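Local coordinates for IroE-like serine hydrolase (PDB 3GFF), which probably hydrolyses ester bonds as a serine hydrolase related to IroE, at residues A[34-39]-A[131-136]; A[48-53]-A[81-86]; A[199-204]-A[237-242]. One frame throughout, in Å; residues are numbered along the deposited sequence.

Interaction 1. Residues A[34-39]-A[131-136]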
ATOM      1  N   GLU A  34     -15.549   8.864   2.881  1.00 25.62           N
ATOM      2  CA  GLU A  34     -15.693  10.272   2.732  1.00 26.12           C
ATOM      3  C   GLU A  34     -16.990  10.484   1.938  1.00 24.48           C
ATOM      4  O   GLU A  34     -17.344   9.689   1.055  1.00 23.24           O
ATOM      5  CB  GLU A  34     -14.446  10.959   2.188  1.00 27.74           C
ATOM      6  CG  GLU A  34     -13.830  10.505   0.905  1.00 29.49           C
ATOM      7  CD  GLU A  34     -12.446  11.201   0.649  1.00 30.38           C
ATOM      8  OE1 GLU A  34     -12.136  12.258   1.252  1.00 31.24           O
ATOM      9  OE2 GLU A  34     -11.651  10.671  -0.155  1.00 33.37           O
ATOM     10  N   GLY A  35     -17.709  11.532   2.341  1.00 23.59           N
ATOM     11  CA  GLY A  35     -19.017  11.875   1.826  1.00 22.24           C
ATOM     12  C   GLY A  35     -20.136  11.180   2.593  1.00 22.25           C
ATOM     13  O   GLY A  35     -21.294  11.449   2.324  1.00 20.74           O
ATOM     14  N   TYR A  36     -19.806  10.288   3.541  1.00 22.04           N
ATOM     15  CA  TYR A  36     -20.832   9.554   4.287  1.00 22.64           C
ATOM     16  C   TYR A  36     -22.035  10.411   4.752  1.00 22.73           C
ATOM     17  O   TYR A  36     -23.178  10.127   4.387  1.00 22.45           O
ATOM     18  CB  TYR A  36     -20.232   8.786   5.472  1.00 22.91           C
ATOM     19  CG  TYR A  36     -21.286   7.939   6.133  1.00 23.48           C
ATOM     20  CD1 TYR A  36     -21.679   6.708   5.583  1.00 23.52           C
ATOM     21  CD2 TYR A  36     -21.936   8.383   7.284  1.00 23.65           C
ATOM     22  CE1 TYR A  36     -22.698   5.947   6.183  1.00 23.60           C
ATOM     23  CE2 TYR A  36     -22.936   7.627   7.877  1.00 23.73           C
ATOM     24  CZ  TYR A  36     -23.319   6.426   7.335  1.00 23.16           C
ATOM     25  OH  TYR A  36     -24.335   5.715   7.950  1.00 23.72           O
ATOM     26  N   ALA A  37     -21.768  11.466   5.520  1.00 22.78           N
ATOM     27  CA  ALA A  37     -22.799  12.351   6.051  1.00 21.99           C
ATOM     28  C   ALA A  37     -23.596  13.138   5.008  1.00 21.98           C
ATOM     29  O   ALA A  37     -24.663  13.669   5.329  1.00 21.30           O
ATOM     30  CB  ALA A  37     -22.181  13.330   7.083  1.00 20.53           C
ATOM     31  N   GLN A  38     -23.149  13.127   3.753  1.00 22.53           N
ATOM     32  CA  GLN A  38     -23.744  13.983   2.717  1.00 22.08           C
ATOM     33  C   GLN A  38     -24.870  13.426   1.843  1.00 22.13           C
ATOM     34  O   GLN A  38     -25.379  14.138   0.978  1.00 21.24           O
ATOM     35  CB  GLN A  38     -22.623  14.572   1.871  1.00 22.91           C
ATOM     36  CG  GLN A  38     -21.703  15.491   2.685  1.00 23.32           C
ATOM     37  CD  GLN A  38     -20.517  16.014   1.899  1.00 23.56           C
ATOM     38  OE1 GLN A  38     -19.638  15.261   1.507  1.00 24.94           O
ATOM     39  NE2 GLN A  38     -20.456  17.309   1.736  1.00 24.09           N
ATOM     40  N   SER A  39     -25.277  12.186   2.073  1.00 22.07           N
ATOM     41  CA  SER A  39     -26.394  11.625   1.331  1.00 22.18           C
ATOM     42  C   SER A  39     -27.018  10.470   2.111  1.00 22.45           C
ATOM     43  O   SER A  39     -26.624  10.212   3.242  1.00 21.51           O
ATOM     44  CB  SER A  39     -25.948  11.119  -0.054  1.00 22.19           C
ATOM     45  OG  SER A  39     -25.142   9.953   0.039  1.00 22.53           O
ATOM     46  N   SER A 131     -27.408  -1.289  12.463  1.00 23.64           N
ATOM     47  CA  SER A 131     -28.452  -0.463  13.060  1.00 24.62           C
ATOM     48  C   SER A 131     -27.967   0.972  13.220  1.00 23.42           C
ATOM     49  O   SER A 131     -28.780   1.856  13.316  1.00 22.37           O
ATOM     50  CB  SER A 131     -28.923  -1.006  14.414  1.00 25.93           C
ATOM     51  OG  SER A 131     -28.020  -0.700  15.472  1.00 27.39           O
ATOM     52  N   GLN A 132     -26.646   1.178  13.248  1.00 23.18           N
ATOM     53  CA  GLN A 132     -26.035   2.495  13.389  1.00 24.32           C
ATOM     54  C   GLN A 132     -25.653   3.140  12.042  1.00 23.36           C
ATOM     55  O   GLN A 132     -25.738   4.370  11.882  1.00 20.97           O
ATOM     56  CB  GLN A 132     -24.774   2.406  14.267  1.00 25.57           C
ATOM     57  CG  GLN A 132     -25.093   2.020  15.709  1.00 26.79           C
ATOM     58  CD  GLN A 132     -23.871   1.700  16.573  1.00 27.90           C
ATOM     59  OE1 GLN A 132     -22.720   1.639  16.095  1.00 28.63           O
ATOM     60  NE2 GLN A 132     -24.126   1.520  17.892  1.00 31.10           N
ATOM     61  N   LEU A 133     -25.229   2.323  11.084  1.00 21.81           N
ATOM     62  CA  LEU A 133     -24.819   2.860   9.794  1.00 22.27           C
ATOM     63  C   LEU A 133     -25.659   2.354   8.605  1.00 22.39           C
ATOM     64  O   LEU A 133     -26.342   1.325   8.678  1.00 21.36           O
ATOM     65  CB  LEU A 133     -23.348   2.529   9.558  1.00 21.61           C
ATOM     66  CG  LEU A 133     -22.311   2.851  10.654  1.00 22.77           C
ATOM     67  CD1 LEU A 133     -20.997   2.127  10.307  1.00 22.91           C
ATOM     68  CD2 LEU A 133     -22.060   4.333  10.865  1.00 22.92           C
ATOM     69  N   ARG A 134     -25.566   3.089   7.496  1.00 22.89           N
ATOM     70  CA  ARG A 134     -26.258   2.736   6.264  1.00 21.81           C
ATOM     71  C   ARG A 134     -25.400   1.776   5.448  1.00 21.59           C
ATOM     72  O   ARG A 134     -24.465   2.191   4.730  1.00 19.71           O
ATOM     73  CB  ARG A 134     -26.586   3.991   5.461  1.00 21.57           C
ATOM     74  CG  ARG A 134     -27.527   4.969   6.213  1.00 21.83           C
ATOM     75  CD  ARG A 134     -27.960   6.135   5.275  1.00 22.15           C
ATOM     76  NE  ARG A 134     -26.812   6.652   4.538  1.00 22.48           N
ATOM     77  CZ  ARG A 134     -25.980   7.602   4.953  1.00 23.05           C
ATOM     78  NH1 ARG A 134     -26.180   8.250   6.080  1.00 23.22           N
ATOM     79  NH2 ARG A 134     -24.951   7.942   4.195  1.00 23.23           N
ATOM     80  N   THR A 135     -25.711   0.487   5.604  1.00 20.95           N
ATOM     81  CA  THR A 135     -24.999  -0.592   4.944  1.00 21.17           C
ATOM     82  C   THR A 135     -25.860  -1.141   3.811  1.00 21.31           C
ATOM     83  O   THR A 135     -27.083  -1.179   3.917  1.00 21.29           O
ATOM     84  CB  THR A 135     -24.653  -1.697   5.937  1.00 21.24           C
ATOM     85  OG1 THR A 135     -25.858  -2.345   6.386  1.00 22.19           O
ATOM     86  CG2 THR A 135     -23.896  -1.081   7.129  1.00 21.69           C
ATOM     87  N   ASN A 136     -25.219  -1.616   2.754  1.00 22.10           N
ATOM     88  CA  ASN A 136     -25.938  -2.032   1.532  1.00 22.36           C
ATOM     89  C   ASN A 136     -26.094  -3.526   1.239  1.00 23.40           C
ATOM     90  O   ASN A 136     -26.530  -3.886   0.139  1.00 23.49           O
ATOM     91  CB  ASN A 136     -25.327  -1.343   0.306  1.00 20.44           C
ATOM     92  CG  ASN A 136     -23.994  -1.937  -0.124  1.00 20.48           C
ATOM     93  OD1 ASN A 136     -23.593  -3.003   0.341  1.00 21.93           O
ATOM     94  ND2 ASN A 136     -23.331  -1.272  -1.085  1.00 18.07           N
TER
HETATM   95  O   HOH W   1     -25.541   6.493  10.077  1.00 28.31           O
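Y36 and R134 meet face to face. The guanidinium lies flat on the tyrosine ring with its plane turned only 15° from it, and R134 CZ sits 4.1 Å from the ring centroid, a cation-pi stack. Two direct hydrogen bonds hold the pair at both ends. R134 NH2 donates to Y36 O over 2.8 Å, and this acceptor lies nearly in the guanidinium plane. At the other end the backbone R134 N donates to the Y36 hydroxyl, N to OH 2.9 Å. That hydroxyl has a further partner, a water 2.6 Å from Y36 OH that donates in turn to Q132 O and lies at the edge of the ring. Y36 CG stands anti to the backbone N (chi1 -175°), and the ring extends from there to R134. S39 O rests over the opposite guanidinium face, 3.2 Å from R134 CZ, without a hydrogen bond to it. R134 NE is taken up by E41 O, and S39 OG pairs with E41 N. This is a surface arginine-tyrosine stack that ties the loop between strands 24-31 and 43-48 to the turn after helix 114-132, beside the N-terminal end of the latter strand of the alpha/beta-hydrolase sheet.

Interaction 2. Residues A[48-53]-A[81-86]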
ATOM      1  N   LEU A  48     -12.184  -6.013   8.910  1.00 25.68           N
ATOM      2  CA  LEU A  48     -10.773  -6.390   8.990  1.00 24.95           C
ATOM      3  C   LEU A  48     -10.470  -7.036  10.365  1.00 25.66           C
ATOM      4  O   LEU A  48     -10.702  -6.412  11.410  1.00 23.89           O
ATOM      5  CB  LEU A  48      -9.867  -5.160   8.821  1.00 23.65           C
ATOM      6  CG  LEU A  48     -10.133  -4.209   7.641  1.00 22.68           C
ATOM      7  CD1 LEU A  48      -9.220  -3.002   7.787  1.00 20.49           C
ATOM      8  CD2 LEU A  48      -9.943  -4.931   6.231  1.00 20.59           C
ATOM      9  N   LEU A  49      -9.982  -8.283  10.342  1.00 24.84           N
ATOM     10  CA  LEU A  49      -9.533  -8.973  11.543  1.00 24.91           C
ATOM     11  C   LEU A  49      -8.143  -8.460  11.916  1.00 26.99           C
ATOM     12  O   LEU A  49      -7.507  -7.782  11.109  1.00 26.10           O
ATOM     13  CB  LEU A  49      -9.495 -10.479  11.317  1.00 23.97           C
ATOM     14  CG  LEU A  49     -10.846 -11.114  10.991  1.00 22.71           C
ATOM     15  CD1 LEU A  49     -10.716 -12.616  10.889  1.00 22.83           C
ATOM     16  CD2 LEU A  49     -11.897 -10.724  12.018  1.00 19.81           C
ATOM     17  N   ASP A  50      -7.691  -8.802  13.128  1.00 27.44           N
ATOM     18  CA  ASP A  50      -6.418  -8.328  13.685  1.00 27.17           C
ATOM     19  C   ASP A  50      -6.341  -6.827  13.634  1.00 27.51           C
ATOM     20  O   ASP A  50      -5.298  -6.273  13.307  1.00 28.03           O
ATOM     21  CB  ASP A  50      -5.218  -8.941  12.958  1.00 27.11           C
ATOM     22  CG  ASP A  50      -5.023 -10.373  13.303  1.00 26.85           C
ATOM     23  OD1 ASP A  50      -5.100 -10.677  14.527  1.00 27.57           O
ATOM     24  OD2 ASP A  50      -4.811 -11.177  12.379  1.00 22.69           O
ATOM     25  N   GLY A  51      -7.432  -6.174  14.005  1.00 28.16           N
ATOM     26  CA  GLY A  51      -7.531  -4.717  13.918  1.00 29.04           C
ATOM     27  C   GLY A  51      -6.478  -3.917  14.643  1.00 29.92           C
ATOM     28  O   GLY A  51      -6.089  -2.883  14.150  1.00 30.16           O
ATOM     29  N   GLU A  52      -5.999  -4.420  15.787  1.00 30.38           N
ATOM     30  CA  GLU A  52      -4.991  -3.729  16.631  1.00 31.69           C
ATOM     31  C   GLU A  52      -3.719  -3.500  15.866  1.00 30.37           C
ATOM     32  O   GLU A  52      -3.076  -2.511  16.045  1.00 30.42           O
ATOM     33  CB  GLU A  52      -4.574  -4.540  17.879  1.00 33.52           C
ATOM     34  CG  GLU A  52      -5.575  -5.530  18.411  1.00 34.98           C
ATOM     35  CD  GLU A  52      -5.826  -6.682  17.475  1.00 36.11           C
ATOM     36  OE1 GLU A  52      -4.869  -7.369  17.037  1.00 38.45           O
ATOM     37  OE2 GLU A  52      -7.006  -6.921  17.187  1.00 37.13           O
ATOM     38  N   ASP A  53      -3.382  -4.440  15.006  1.00 31.39           N
ATOM     39  CA  ASP A  53      -2.147  -4.433  14.211  1.00 31.12           C
ATOM     40  C   ASP A  53      -2.295  -4.088  12.710  1.00 29.45           C
ATOM     41  O   ASP A  53      -1.405  -3.454  12.145  1.00 27.13           O
ATOM     42  CB  ASP A  53      -1.479  -5.821  14.335  1.00 32.28           C
ATOM     43  CG  ASP A  53      -0.976  -6.112  15.749  1.00 33.05           C
ATOM     44  OD1 ASP A  53      -0.834  -5.174  16.546  1.00 33.84           O
ATOM     45  OD2 ASP A  53      -0.701  -7.272  16.067  1.00 33.73           O
ATOM     46  N   ILE A  81     -11.683  -5.157  13.772  1.00 25.17           N
ATOM     47  CA  ILE A  81     -12.036  -5.876  14.999  1.00 25.41           C
ATOM     48  C   ILE A  81     -10.789  -6.165  15.840  1.00 24.89           C
ATOM     49  O   ILE A  81      -9.851  -6.796  15.379  1.00 24.94           O
ATOM     50  CB  ILE A  81     -12.828  -7.188  14.674  1.00 25.78           C
ATOM     51  CG1 ILE A  81     -13.982  -6.880  13.735  1.00 24.89           C
ATOM     52  CG2 ILE A  81     -13.390  -7.877  15.963  1.00 24.56           C
ATOM     53  CD1 ILE A  81     -14.717  -8.104  13.277  1.00 24.12           C
ATOM     54  N   HIS A  82     -10.755  -5.692  17.080  1.00 25.02           N
ATOM     55  CA  HIS A  82      -9.591  -5.966  17.890  1.00 27.24           C
ATOM     56  C   HIS A  82      -9.723  -7.324  18.517  1.00 28.16           C
ATOM     57  O   HIS A  82     -10.827  -7.807  18.712  1.00 26.89           O
ATOM     58  CB  HIS A  82      -9.366  -4.948  18.998  1.00 29.24           C
ATOM     59  CG  HIS A  82      -9.160  -3.572  18.496  1.00 30.06           C
ATOM     60  ND1 HIS A  82      -9.047  -2.494  19.336  1.00 31.64           N
ATOM     61  CD2 HIS A  82      -9.106  -3.083  17.233  1.00 31.37           C
ATOM     62  CE1 HIS A  82      -8.880  -1.398  18.613  1.00 32.80           C
ATOM     63  NE2 HIS A  82      -8.919  -1.729  17.332  1.00 31.62           N
ATOM     64  N   ASN A  83      -8.570  -7.908  18.828  1.00 28.20           N
ATOM     65  CA  ASN A  83      -8.473  -9.163  19.519  1.00 27.91           C
ATOM     66  C   ASN A  83      -8.427  -9.031  21.042  1.00 27.90           C
ATOM     67  O   ASN A  83      -8.053  -7.999  21.614  1.00 27.26           O
ATOM     68  CB  ASN A  83      -7.195  -9.888  19.098  1.00 27.93           C
ATOM     69  CG  ASN A  83      -7.318 -10.548  17.770  1.00 27.54           C
ATOM     70  OD1 ASN A  83      -8.249 -11.308  17.545  1.00 29.61           O
ATOM     71  ND2 ASN A  83      -6.361 -10.316  16.901  1.00 26.83           N
ATOM     72  N   THR A  84      -8.856 -10.104  21.688  1.00 27.56           N
ATOM     73  CA  THR A  84      -8.673 -10.261  23.116  1.00 26.07           C
ATOM     74  C   THR A  84      -7.847 -11.576  23.133  1.00 26.28           C
ATOM     75  O   THR A  84      -6.614 -11.535  23.156  1.00 25.57           O
ATOM     76  CB  THR A  84      -9.999 -10.341  23.839  1.00 25.83           C
ATOM     77  OG1 THR A  84     -10.700 -11.507  23.419  1.00 26.26           O
ATOM     78  CG2 THR A  84     -10.855  -9.088  23.548  1.00 24.84           C
ATOM     79  N   ASN A  85      -8.521 -12.727  23.026  1.00 26.18           N
ATOM     80  CA  ASN A  85      -7.836 -14.026  22.935  1.00 25.91           C
ATOM     81  C   ASN A  85      -7.831 -14.537  21.459  1.00 26.57           C
ATOM     82  O   ASN A  85      -8.748 -15.220  20.973  1.00 26.79           O
ATOM     83  CB  ASN A  85      -8.469 -15.022  23.905  1.00 24.33           C
ATOM     84  CG  ASN A  85      -7.638 -16.284  24.103  1.00 22.93           C
ATOM     85  OD1 ASN A  85      -6.777 -16.637  23.285  1.00 21.01           O
ATOM     86  ND2 ASN A  85      -7.941 -17.000  25.176  1.00 20.91           N
ATOM     87  N   ARG A  86      -6.779 -14.165  20.758  1.00 27.51           N
ATOM     88  CA  ARG A  86      -6.588 -14.501  19.352  1.00 27.60           C
ATOM     89  C   ARG A  86      -6.500 -16.009  19.057  1.00 27.69           C
ATOM     90  O   ARG A  86      -7.073 -16.489  18.089  1.00 28.27           O
ATOM     91  CB  ARG A  86      -5.319 -13.808  18.879  1.00 29.09           C
ATOM     92  CG  ARG A  86      -4.951 -14.037  17.419  1.00 29.13           C
ATOM     93  CD  ARG A  86      -3.930 -13.007  16.963  1.00 29.71           C
ATOM     94  NE  ARG A  86      -3.970 -12.907  15.514  1.00 29.66           N
ATOM     95  CZ  ARG A  86      -3.138 -13.540  14.690  1.00 31.01           C
ATOM     96  NH1 ARG A  86      -2.148 -14.301  15.179  1.00 31.12           N
ATOM     97  NH2 ARG A  86      -3.284 -13.396  13.369  1.00 29.38           N
TER
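D50 and R86 form a side-on, two-pronged salt bridge: R86 NE meets D50 OD1 at 2.7 Å and R86 NH2 meets D50 OD2 at 2.9 Å. Both nitrogens come in on the syn side of the carboxylate, though its plane is turned 44° from the guanidinium. R86 has CG anti to the backbone N (chi1 -180°), and its chain then runs extended to NE. D50 OD1 also takes a weak bond from N83 ND2. An alanine in place of R86 would probably leave the D50 carboxylate without its charged mate and freer to turn.

The tight part is the buried backbone. I81 N donates almost straight to L48 O at 2.8 Å, and G51 N reaches I81 O at 2.9 Å from above the carbonyl plane. G51 is pressed so close here that a CB would run into I81 O. L49 CD2 rests on I81 CD1, 4.0 Å away. The outer side is looser: E52 is exposed, its OE1 accepts only a weak bond from N83 ND2 at 3.3 Å, and the place of its OE2 is doubtful.

The contact joins the C-terminal ends of neighbouring parallel strands 43-48 and 77-81 where helix 51-65 begins. I81 packs on helix 114-132, H82 on strand 24-31, and L49 and R86 on helix 146-156.

Interaction 3. Residues A[199-204]-A[237-242]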
HETATM    1  N   MSE A 199      -7.211 -15.621  -2.439  1.00 22.90           N
HETATM    2  CA  MSE A 199      -6.082 -16.029  -1.590  1.00 22.13           C
HETATM    3  C   MSE A 199      -4.785 -15.323  -1.994  1.00 22.80           C
HETATM    4  O   MSE A 199      -4.412 -15.307  -3.182  1.00 22.57           O
HETATM    5  CB  MSE A 199      -5.837 -17.547  -1.669  1.00 22.68           C
HETATM    6  CG  MSE A 199      -6.905 -18.384  -1.034  1.00 22.28           C
HETATM    7 SE   MSE A 199      -6.633 -20.266  -1.325  0.75 23.95          SE
HETATM    8  CE  MSE A 199      -4.867 -20.463  -0.472  1.00 20.77           C
ATOM      9  N   ALA A 200      -4.086 -14.750  -1.012  1.00 21.57           N
ATOM     10  CA  ALA A 200      -2.748 -14.183  -1.243  1.00 21.10           C
ATOM     11  C   ALA A 200      -1.846 -15.255  -0.674  1.00 20.37           C
ATOM     12  O   ALA A 200      -2.141 -15.784   0.406  1.00 22.10           O
ATOM     13  CB  ALA A 200      -2.524 -12.845  -0.486  1.00 19.05           C
ATOM     14  N   ILE A 201      -0.770 -15.577  -1.381  1.00 20.75           N
ATOM     15  CA  ILE A 201       0.152 -16.609  -0.951  1.00 20.29           C
ATOM     16  C   ILE A 201       1.566 -16.042  -1.008  1.00 20.95           C
ATOM     17  O   ILE A 201       2.066 -15.743  -2.098  1.00 19.54           O
ATOM     18  CB  ILE A 201       0.058 -17.901  -1.834  1.00 19.80           C
ATOM     19  CG1 ILE A 201      -1.381 -18.398  -1.905  1.00 20.15           C
ATOM     20  CG2 ILE A 201       1.002 -19.003  -1.280  1.00 18.06           C
ATOM     21  CD1 ILE A 201      -1.650 -19.564  -2.910  1.00 19.48           C
ATOM     22  N   ALA A 202       2.199 -15.892   0.166  1.00 20.44           N
ATOM     23  CA  ALA A 202       3.542 -15.338   0.262  1.00 19.47           C
ATOM     24  C   ALA A 202       4.623 -16.436   0.181  1.00 20.85           C
ATOM     25  O   ALA A 202       4.310 -17.596  -0.035  1.00 21.94           O
ATOM     26  CB  ALA A 202       3.690 -14.502   1.553  1.00 18.23           C
ATOM     27  N   ASN A 203       5.888 -16.047   0.360  1.00 21.25           N
ATOM     28  CA  ASN A 203       7.040 -16.948   0.284  1.00 21.12           C
ATOM     29  C   ASN A 203       7.880 -16.893   1.593  1.00 22.49           C
ATOM     30  O   ASN A 203       9.073 -16.569   1.563  1.00 23.26           O
ATOM     31  CB  ASN A 203       7.879 -16.539  -0.939  1.00 20.33           C
ATOM     32  CG  ASN A 203       8.998 -17.547  -1.272  1.00 19.25           C
ATOM     33  OD1 ASN A 203       8.926 -18.703  -0.901  1.00 19.35           O
ATOM     34  ND2 ASN A 203      10.038 -17.083  -1.945  1.00 18.57           N
ATOM     35  N   ASN A 204       7.256 -17.178   2.741  1.00 21.84           N
ATOM     36  CA  ASN A 204       7.948 -17.084   4.048  1.00 23.91           C
ATOM     37  C   ASN A 204       8.946 -18.245   4.182  1.00 24.35           C
ATOM     38  O   ASN A 204       8.569 -19.403   3.914  1.00 25.15           O
ATOM     39  CB  ASN A 204       6.949 -17.152   5.194  1.00 23.98           C
ATOM     40  CG  ASN A 204       7.488 -16.562   6.496  1.00 24.75           C
ATOM     41  OD1 ASN A 204       7.796 -15.376   6.559  1.00 25.14           O
ATOM     42  ND2 ASN A 204       7.533 -17.367   7.549  1.00 22.04           N
ATOM     43  N   PHE A 237     -13.155 -17.628  -7.518  1.00 22.77           N
ATOM     44  CA  PHE A 237     -11.924 -17.819  -6.802  1.00 24.23           C
ATOM     45  C   PHE A 237     -10.748 -17.266  -7.552  1.00 25.32           C
ATOM     46  O   PHE A 237     -10.654 -17.338  -8.800  1.00 24.09           O
ATOM     47  CB  PHE A 237     -11.687 -19.322  -6.569  1.00 24.45           C
ATOM     48  CG  PHE A 237     -10.320 -19.653  -6.003  1.00 24.41           C
ATOM     49  CD1 PHE A 237      -9.981 -19.269  -4.714  1.00 25.11           C
ATOM     50  CD2 PHE A 237      -9.402 -20.391  -6.735  1.00 24.09           C
ATOM     51  CE1 PHE A 237      -8.736 -19.540  -4.211  1.00 25.04           C
ATOM     52  CE2 PHE A 237      -8.154 -20.701  -6.220  1.00 24.00           C
ATOM     53  CZ  PHE A 237      -7.812 -20.273  -4.971  1.00 25.07           C
HETATM   54  N   MSE A 238      -9.849 -16.676  -6.802  1.00 26.28           N
HETATM   55  CA  MSE A 238      -8.572 -16.388  -7.415  1.00 28.74           C
HETATM   56  C   MSE A 238      -7.466 -16.267  -6.368  1.00 25.20           C
HETATM   57  O   MSE A 238      -7.720 -15.853  -5.249  1.00 24.37           O
HETATM   58  CB  MSE A 238      -8.741 -15.249  -8.413  1.00 32.20           C
HETATM   59  CG  MSE A 238      -8.433 -13.911  -8.029  1.00 35.83           C
HETATM   60 SE   MSE A 238      -6.833 -13.474  -8.945  0.75 43.01          SE
HETATM   61  CE  MSE A 238      -6.968 -14.701 -10.451  1.00 36.16           C
ATOM     62  N   ALA A 239      -6.281 -16.757  -6.718  1.00 23.76           N
ATOM     63  CA  ALA A 239      -5.110 -16.701  -5.863  1.00 23.38           C
ATOM     64  C   ALA A 239      -3.964 -15.989  -6.591  1.00 23.96           C
ATOM     65  O   ALA A 239      -3.940 -15.947  -7.826  1.00 23.80           O
ATOM     66  CB  ALA A 239      -4.656 -18.127  -5.446  1.00 22.80           C
ATOM     67  N   LYS A 240      -3.087 -15.371  -5.821  1.00 23.26           N
ATOM     68  CA  LYS A 240      -1.873 -14.771  -6.347  1.00 24.76           C
ATOM     69  C   LYS A 240      -0.732 -15.127  -5.416  1.00 22.34           C
ATOM     70  O   LYS A 240      -0.850 -14.994  -4.212  1.00 22.45           O
ATOM     71  CB  LYS A 240      -1.981 -13.254  -6.550  1.00 25.00           C
ATOM     72  CG  LYS A 240      -0.661 -12.639  -7.093  1.00 26.92           C
ATOM     73  CD  LYS A 240      -0.705 -11.142  -7.424  1.00 28.46           C
ATOM     74  CE  LYS A 240      -0.902 -10.844  -8.917  1.00 29.38           C
ATOM     75  NZ  LYS A 240      -0.869  -9.370  -9.131  1.00 31.16           N
ATOM     76  N   TYR A 241       0.347 -15.643  -5.994  1.00 21.93           N
ATOM     77  CA  TYR A 241       1.570 -15.989  -5.276  1.00 20.60           C
ATOM     78  C   TYR A 241       2.555 -14.813  -5.373  1.00 19.44           C
ATOM     79  O   TYR A 241       2.772 -14.252  -6.447  1.00 19.91           O
ATOM     80  CB  TYR A 241       2.192 -17.288  -5.850  1.00 21.66           C
ATOM     81  CG  TYR A 241       3.602 -17.590  -5.317  1.00 21.98           C
ATOM     82  CD1 TYR A 241       3.812 -17.799  -3.947  1.00 21.51           C
ATOM     83  CD2 TYR A 241       4.690 -17.677  -6.177  1.00 21.77           C
ATOM     84  CE1 TYR A 241       5.056 -18.068  -3.448  1.00 21.92           C
ATOM     85  CE2 TYR A 241       5.977 -17.952  -5.685  1.00 22.36           C
ATOM     86  CZ  TYR A 241       6.134 -18.159  -4.303  1.00 21.81           C
ATOM     87  OH  TYR A 241       7.363 -18.429  -3.772  1.00 21.83           O
ATOM     88  N   TYR A 242       3.160 -14.473  -4.237  1.00 19.74           N
ATOM     89  CA  TYR A 242       4.105 -13.362  -4.104  1.00 19.77           C
ATOM     90  C   TYR A 242       5.483 -13.869  -3.647  1.00 19.22           C
ATOM     91  O   TYR A 242       5.767 -13.926  -2.440  1.00 21.57           O
ATOM     92  CB  TYR A 242       3.564 -12.363  -3.070  1.00 20.86           C
ATOM     93  CG  TYR A 242       2.216 -11.732  -3.411  1.00 20.60           C
ATOM     94  CD1 TYR A 242       1.024 -12.312  -3.005  1.00 20.84           C
ATOM     95  CD2 TYR A 242       2.154 -10.518  -4.100  1.00 20.96           C
ATOM     96  CE1 TYR A 242      -0.197 -11.720  -3.308  1.00 19.87           C
ATOM     97  CE2 TYR A 242       0.971  -9.928  -4.403  1.00 20.29           C
ATOM     98  CZ  TYR A 242      -0.210 -10.520  -3.984  1.00 21.17           C
ATOM     99  OH  TYR A 242      -1.391  -9.920  -4.326  1.00 20.66           O
TER
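Segments 199-204 and 237-242 belong to strands 195-201 and 235-241, neighbouring parallel strands of the alpha/beta-hydrolase sheet, linked through helix 215-230 in a beta-alpha-beta crossover; 235-241 is an outermost strand within the chain. Over 199-201 and 237-241 the axes come within 4.8 Å, at 16°. Four backbone bonds run across: M199 N to M238 O, K240 N to M199 O, I201 N to K240 O, and the shortest, Y242 N to I201 O, at 2.7 Å. M199 O and I201 O also receive CA-H contacts, from A239 and Y241.

On the face toward helix 215-230, selenomethionine M199 puts its SE at the edge of the F237 ring, 3.6 Å from F237 CE1, a Met-aromatic contact. I201 follows, with CD1 4.2 Å from A239 CB and CG2 4.1 Å from Y241 CD1. Y241 CG is anti to the backbone N (chi1 170°), and the ring runs on past A202, whose O lies at its edge, 3.5 Å from Y241 CE1. On the other face A200 CB touches Y242 CE1 at 3.8 Å, while K240 CG lies over that ring, toward its rim; Y242 OH bonds D257 on helix 250-263.

Y241 OH and N203 OD1 both bond K217 NZ, not each other, while N203 ND2 bonds P243 O. Further along, A202 N bonds D169 OD1 and N204 OD1 bonds H247 N. Apolar M199, I201, A239 and F237 on one face thus give way to polar groups at the C-terminal end, beside D169 and H247 of a probable catalytic triad.

Interactions 2 and 3 both sit at C-terminal strand ends of one sheet, the side where the probable S145, H247 and D169 triad gathers. From 81-86, R86 touches S145; from 199-204, A202 N bonds D169, and N204 OD1 bonds the backbone N of H247. Their centres are about 22 Å apart and their nearest atoms about 13 Å, so the two do not meet but reach the site from the ends of different strands. Interaction 1 is a peripheral surface contact: its centre lies about 24 Å from that of interaction 2, and about 33 Å from that of interaction 3, from which it lies across the chain's centre. In sequence, interaction 2 falls between the two segments of interaction 1, and interaction 3 follows both.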